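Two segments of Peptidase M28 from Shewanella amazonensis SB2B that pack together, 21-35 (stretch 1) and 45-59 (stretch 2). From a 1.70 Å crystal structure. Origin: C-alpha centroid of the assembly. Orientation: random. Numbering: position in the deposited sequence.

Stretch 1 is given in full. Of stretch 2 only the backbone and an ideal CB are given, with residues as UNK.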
# COMPACT_ATOMS: atom_id res chain seq x y z
N SER A 21 -20.28 20.07 0.11
CA SER A 21 -19.59 18.86 -0.35
C SER A 21 -19.02 19.04 -1.78
O SER A 21 -18.40 18.11 -2.31
CB SER A 21 -20.59 17.68 -0.34
OG SER A 21 -21.61 17.91 -1.31
N LEU A 22 -19.17 20.23 -2.36
CA LEU A 22 -18.82 20.47 -3.78
C LEU A 22 -17.39 20.04 -4.11
O LEU A 22 -17.17 19.30 -5.05
CB LEU A 22 -19.07 21.92 -4.20
CG LEU A 22 -18.76 22.21 -5.69
CD1 LEU A 22 -19.62 21.34 -6.68
CD2 LEU A 22 -18.89 23.74 -5.96
N GLY A 23 -16.41 20.51 -3.34
CA GLY A 23 -14.99 20.17 -3.59
C GLY A 23 -14.81 18.67 -3.66
O GLY A 23 -14.26 18.13 -4.63
N TYR A 24 -15.31 17.97 -2.64
CA TYR A 24 -15.19 16.50 -2.60
C TYR A 24 -15.92 15.87 -3.78
O TYR A 24 -15.41 14.95 -4.44
CB TYR A 24 -15.75 15.94 -1.28
CG TYR A 24 -15.71 14.41 -1.28
CD1 TYR A 24 -14.58 13.71 -0.88
CD2 TYR A 24 -16.81 13.68 -1.76
CE1 TYR A 24 -14.55 12.33 -0.91
CE2 TYR A 24 -16.78 12.31 -1.80
CZ TYR A 24 -15.65 11.64 -1.37
OH TYR A 24 -15.67 10.26 -1.40
N ASP A 25 -17.11 16.38 -4.06
CA ASP A 25 -17.93 15.84 -5.15
C ASP A 25 -17.24 15.98 -6.50
O ASP A 25 -17.40 15.12 -7.35
CB ASP A 25 -19.28 16.56 -5.21
CG ASP A 25 -20.19 16.27 -4.01
OD1 ASP A 25 -20.04 15.25 -3.33
OD2 ASP A 25 -21.05 17.13 -3.78
N ILE A 26 -16.47 17.05 -6.70
CA ILE A 26 -15.79 17.25 -7.98
C ILE A 26 -14.68 16.20 -8.13
O ILE A 26 -14.54 15.57 -9.20
CB ILE A 26 -15.24 18.67 -8.14
CG1 ILE A 26 -16.39 19.67 -8.29
CG2 ILE A 26 -14.40 18.74 -9.38
CD1 ILE A 26 -15.97 21.13 -8.20
N VAL A 27 -13.93 15.97 -7.07
CA VAL A 27 -12.84 14.98 -7.17
C VAL A 27 -13.38 13.53 -7.21
O VAL A 27 -12.81 12.65 -7.91
CB VAL A 27 -11.70 15.16 -6.14
CG1 VAL A 27 -12.17 15.03 -4.70
CG2 VAL A 27 -10.57 14.13 -6.45
N GLU A 28 -14.50 13.29 -6.53
CA GLU A 28 -15.16 11.98 -6.63
C GLU A 28 -15.59 11.77 -8.10
O GLU A 28 -15.38 10.71 -8.66
CB GLU A 28 -16.36 11.89 -5.71
CG GLU A 28 -16.98 10.51 -5.58
CD GLU A 28 -18.03 10.18 -6.65
OE1 GLU A 28 -18.39 11.03 -7.49
OE2 GLU A 28 -18.50 9.02 -6.65
N SER A 29 -16.13 12.83 -8.70
CA SER A 29 -16.61 12.74 -10.07
C SER A 29 -15.48 12.41 -11.05
O SER A 29 -15.61 11.54 -11.93
CB SER A 29 -17.32 14.02 -10.42
OG SER A 29 -17.77 13.99 -11.78
N LEU A 30 -14.36 13.11 -10.88
CA LEU A 30 -13.23 12.97 -11.78
C LEU A 30 -12.62 11.57 -11.65
O LEU A 30 -12.38 10.86 -12.64
CB LEU A 30 -12.18 14.06 -11.48
CG LEU A 30 -10.86 14.05 -12.27
CD1 LEU A 30 -11.03 14.01 -13.80
CD2 LEU A 30 -9.97 15.25 -11.83
N THR A 31 -12.39 11.16 -10.40
CA THR A 31 -11.72 9.87 -10.17
C THR A 31 -12.60 8.69 -10.56
O THR A 31 -12.09 7.67 -11.04
CB THR A 31 -11.21 9.71 -8.72
OG1 THR A 31 -12.30 9.88 -7.82
CG2 THR A 31 -10.12 10.75 -8.41
N VAL A 32 -13.92 8.81 -10.42
CA VAL A 32 -14.84 7.72 -10.82
C VAL A 32 -15.16 7.72 -12.31
O VAL A 32 -15.07 6.68 -12.96
CB VAL A 32 -16.16 7.78 -10.01
CG1 VAL A 32 -17.18 6.70 -10.53
CG2 VAL A 32 -15.87 7.63 -8.51
N GLU A 33 -15.48 8.90 -12.87
CA GLU A 33 -16.00 8.98 -14.24
C GLU A 33 -14.89 9.06 -15.33
O GLU A 33 -15.19 8.90 -16.51
CB GLU A 33 -16.95 10.16 -14.37
CG GLU A 33 -18.14 10.14 -13.38
CD GLU A 33 -18.86 11.47 -13.32
OE1 GLU A 33 -18.86 12.16 -14.36
OE2 GLU A 33 -19.33 11.89 -12.23
N VAL A 34 -13.66 9.30 -14.90
CA VAL A 34 -12.49 9.30 -15.74
C VAL A 34 -11.46 8.35 -15.22
O VAL A 34 -11.02 7.48 -15.97
CB VAL A 34 -11.88 10.73 -15.88
CG1 VAL A 34 -10.73 10.77 -16.90
CG2 VAL A 34 -12.97 11.72 -16.26
N GLY A 35 -11.01 8.52 -13.98
CA GLY A 35 -9.90 7.74 -13.47
C GLY A 35 -8.55 8.31 -13.92
O GLY A 35 -8.43 9.51 -14.19
N UNK A 45 -8.50 12.68 -23.64
CA UNK A 45 -9.72 13.28 -24.16
C UNK A 45 -10.91 13.09 -23.23
O UNK A 45 -11.72 14.00 -23.09
CB UNK A 45 -10.04 12.69 -25.53
N UNK A 46 -11.02 11.91 -22.61
CA UNK A 46 -12.09 11.66 -21.60
C UNK A 46 -12.07 12.68 -20.48
O UNK A 46 -13.13 13.21 -20.13
CB UNK A 46 -11.95 10.26 -21.00
N UNK A 47 -10.89 13.00 -19.96
CA UNK A 47 -10.75 13.98 -18.88
C UNK A 47 -11.11 15.39 -19.36
O UNK A 47 -11.82 16.14 -18.67
CB UNK A 47 -9.32 13.96 -18.33
N UNK A 48 -10.65 15.74 -20.58
CA UNK A 48 -10.98 17.05 -21.14
C UNK A 48 -12.51 17.20 -21.30
O UNK A 48 -13.08 18.24 -20.93
CB UNK A 48 -10.28 17.24 -22.49
N UNK A 49 -13.16 16.17 -21.87
CA UNK A 49 -14.58 16.24 -22.14
C UNK A 49 -15.31 16.32 -20.78
O UNK A 49 -16.26 17.09 -20.61
CB UNK A 49 -15.04 15.04 -22.96
N UNK A 50 -14.80 15.59 -19.80
CA UNK A 50 -15.41 15.59 -18.46
C UNK A 50 -15.35 17.01 -17.86
O UNK A 50 -16.31 17.47 -17.28
CB UNK A 50 -14.70 14.59 -17.54
N UNK A 51 -14.21 17.66 -18.02
CA UNK A 51 -13.95 18.97 -17.40
C UNK A 51 -14.78 20.04 -18.06
O UNK A 51 -15.39 20.86 -17.40
CB UNK A 51 -12.47 19.33 -17.49
N UNK A 52 -14.87 20.00 -19.39
CA UNK A 52 -15.73 20.92 -20.12
C UNK A 52 -17.20 20.81 -19.63
O UNK A 52 -17.86 21.82 -19.29
CB UNK A 52 -15.64 20.64 -21.62
N UNK A 53 -17.70 19.57 -19.56
CA UNK A 53 -19.08 19.33 -19.17
C UNK A 53 -19.27 19.80 -17.72
O UNK A 53 -20.28 20.40 -17.39
CB UNK A 53 -19.44 17.85 -19.32
N UNK A 54 -18.28 19.52 -16.87
CA UNK A 54 -18.40 19.85 -15.47
C UNK A 54 -18.46 21.32 -15.29
O UNK A 54 -19.30 21.84 -14.53
CB UNK A 54 -17.24 19.26 -14.66
N UNK A 55 -17.57 22.04 -15.96
CA UNK A 55 -17.52 23.49 -15.80
C UNK A 55 -18.78 24.12 -16.37
O UNK A 55 -19.32 25.05 -15.76
CB UNK A 55 -16.28 24.07 -16.48
N UNK A 56 -19.26 23.62 -17.50
CA UNK A 56 -20.53 24.11 -18.03
C UNK A 56 -21.69 23.88 -17.07
O UNK A 56 -22.56 24.75 -16.88
CB UNK A 56 -20.83 23.43 -19.37
N UNK A 57 -21.69 22.71 -16.44
CA UNK A 57 -22.76 22.32 -15.55
C UNK A 57 -22.77 23.21 -14.30
O UNK A 57 -23.80 23.39 -13.64
CB UNK A 57 -22.62 20.85 -15.16
N UNK A 58 -21.60 23.74 -13.94
CA UNK A 58 -21.52 24.62 -12.80
C UNK A 58 -21.87 26.07 -13.15
O UNK A 58 -21.92 26.93 -12.28
CB UNK A 58 -20.11 24.55 -12.20
N UNK A 59 -22.13 26.37 -14.43
CA UNK A 59 -22.63 27.69 -14.78
C UNK A 59 -21.61 28.79 -14.98
O UNK A 59 -21.96 29.97 -14.96
CB UNK A 59 -23.60 28.14 -13.69

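Stretch 2 runs as a helix nearly antiparallel to helix 22-33, at 149° between their directions and 10.7 Å at closest approach.

Position 45 has nothing of stretch 1 within reach, so most helix-compatible residues would suit; it is K45, which makes no contact with stretch 1.

At position 46 CA-to-CB points toward stretch 1, and the ideal CB lies 4.3 Å from V34 CG1. A modest apolar side chain such as valine, alanine or isoleucine would fit. The residue is V46, whose CG1 meets V34 CG1 at 4.0 Å.

Position 47 approaches the same methyl more closely, its ideal CB 3.8 Å from V34 CG1. A small residue is favoured; A47 places its CB 3.7 Å from V34 CG1.

Position 48 points away and 49 is out of reach, so stretch 1 dictates neither; they are V48 and D49. D49 OD2 holds K45 NZ in a salt bridge at 2.6 Å.

Position 50 faces stretch 1 squarely, with its ideal CB 3.6 Å from V34 CG2. Ahead lies a hollow lined by I26, S29, L30 and E33, apolar on one flank but offering the S29 hydroxyl. A long apolar residue such as leucine or methionine could enter, while a large aromatic with a donor could use both features. The residue is W50. Its ring packs with L30 over one face, L30 CD1 lying 3.8 Å from the centroid of the six-membered ring of W50, and at its edge W50 NE1 donates to S29 OG at 2.9 Å, nearly linearly at 169°.

Positions 51, 52 and 53 make no contact and tolerate many residues; they are A51, I52 and A53.

Position 54 points toward stretch 1, but its ideal CB has nothing within 5.5 Å. A long side chain is needed to cross, and the S29 hydroxyl and E33 carboxylate favour a donor: lysine, arginine or glutamine. K54 NZ donates to S29 OG at 3.2 Å, and water 2 accepts from K54 NZ at 3.0 Å while donating to E33 OE1 at 2.7 Å.

Positions 55 to 57 are unconstrained by stretch 1 and are L55, Q56 and S57.

CA-to-CB at 58 points toward stretch 1, where the methyls of L22 and I26 lie beyond a gap, suiting leucine, methionine or phenylalanine. L58 CD2 reaches L22 CD1 at 4.1 Å, and L58 CD1 reaches I26 CD1 at 4.3 Å.

Position 59 has positive phi (85°), where a CB would jam against the preceding carbonyl O; glycine is called for, and G59 closes a Schellman motif.

Stretch 2 (45-59) KVAVDWAIAKLQSLG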
# COMPACT_ATOMS: atom_id res chain seq x y z
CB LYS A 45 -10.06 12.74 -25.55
CG LYS A 45 -11.37 13.25 -26.11
CD LYS A 45 -11.51 12.79 -27.57
CE LYS A 45 -12.59 13.58 -28.33
NZ LYS A 45 -13.82 14.04 -27.62
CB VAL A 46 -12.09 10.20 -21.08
CG1 VAL A 46 -13.16 9.97 -19.99
CG2 VAL A 46 -12.24 9.18 -22.29
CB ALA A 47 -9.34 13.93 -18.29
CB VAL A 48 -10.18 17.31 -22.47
CG1 VAL A 48 -10.80 18.46 -23.27
CG2 VAL A 48 -8.69 17.49 -22.16
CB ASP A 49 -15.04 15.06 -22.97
CG ASP A 49 -14.59 15.16 -24.42
OD1 ASP A 49 -14.21 16.27 -24.83
OD2 ASP A 49 -14.58 14.14 -25.12
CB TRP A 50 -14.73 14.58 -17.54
CG TRP A 50 -15.07 14.79 -16.08
CD1 TRP A 50 -16.07 14.19 -15.39
CD2 TRP A 50 -14.41 15.67 -15.17
NE1 TRP A 50 -16.09 14.64 -14.09
CE2 TRP A 50 -15.06 15.54 -13.92
CE3 TRP A 50 -13.29 16.52 -15.26
CZ2 TRP A 50 -14.67 16.27 -12.80
CZ3 TRP A 50 -12.90 17.26 -14.13
CH2 TRP A 50 -13.60 17.12 -12.91
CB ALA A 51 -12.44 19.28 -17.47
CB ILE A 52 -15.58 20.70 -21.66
CG1 ILE A 52 -14.19 21.15 -22.19
CG2 ILE A 52 -16.62 21.48 -22.42
CD1 ILE A 52 -13.99 22.67 -22.16
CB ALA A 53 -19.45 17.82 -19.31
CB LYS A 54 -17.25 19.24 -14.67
CG LYS A 54 -17.33 19.48 -13.15
CD LYS A 54 -18.52 18.74 -12.53
CE LYS A 54 -18.46 17.22 -12.70
NZ LYS A 54 -19.62 16.54 -12.03
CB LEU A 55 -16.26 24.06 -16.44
CG LEU A 55 -15.00 23.57 -15.73
CD1 LEU A 55 -13.75 23.77 -16.58
CD2 LEU A 55 -14.83 24.19 -14.34
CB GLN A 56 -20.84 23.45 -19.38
CG GLN A 56 -19.90 23.90 -20.48
CD GLN A 56 -20.04 23.08 -21.74
OE1 GLN A 56 -20.51 21.94 -21.71
NE2 GLN A 56 -19.63 23.66 -22.86
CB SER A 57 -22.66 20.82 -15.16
OG SER A 57 -21.76 20.64 -14.05
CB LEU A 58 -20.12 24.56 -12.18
CG LEU A 58 -19.79 23.19 -11.58
CD1 LEU A 58 -18.30 23.08 -11.24
CD2 LEU A 58 -20.67 22.97 -10.34
O HOH W 1 -19.29 17.11 -9.34
O HOH W 2 -19.72 14.70 -14.39
O HOH W 3 -21.06 13.59 -11.45
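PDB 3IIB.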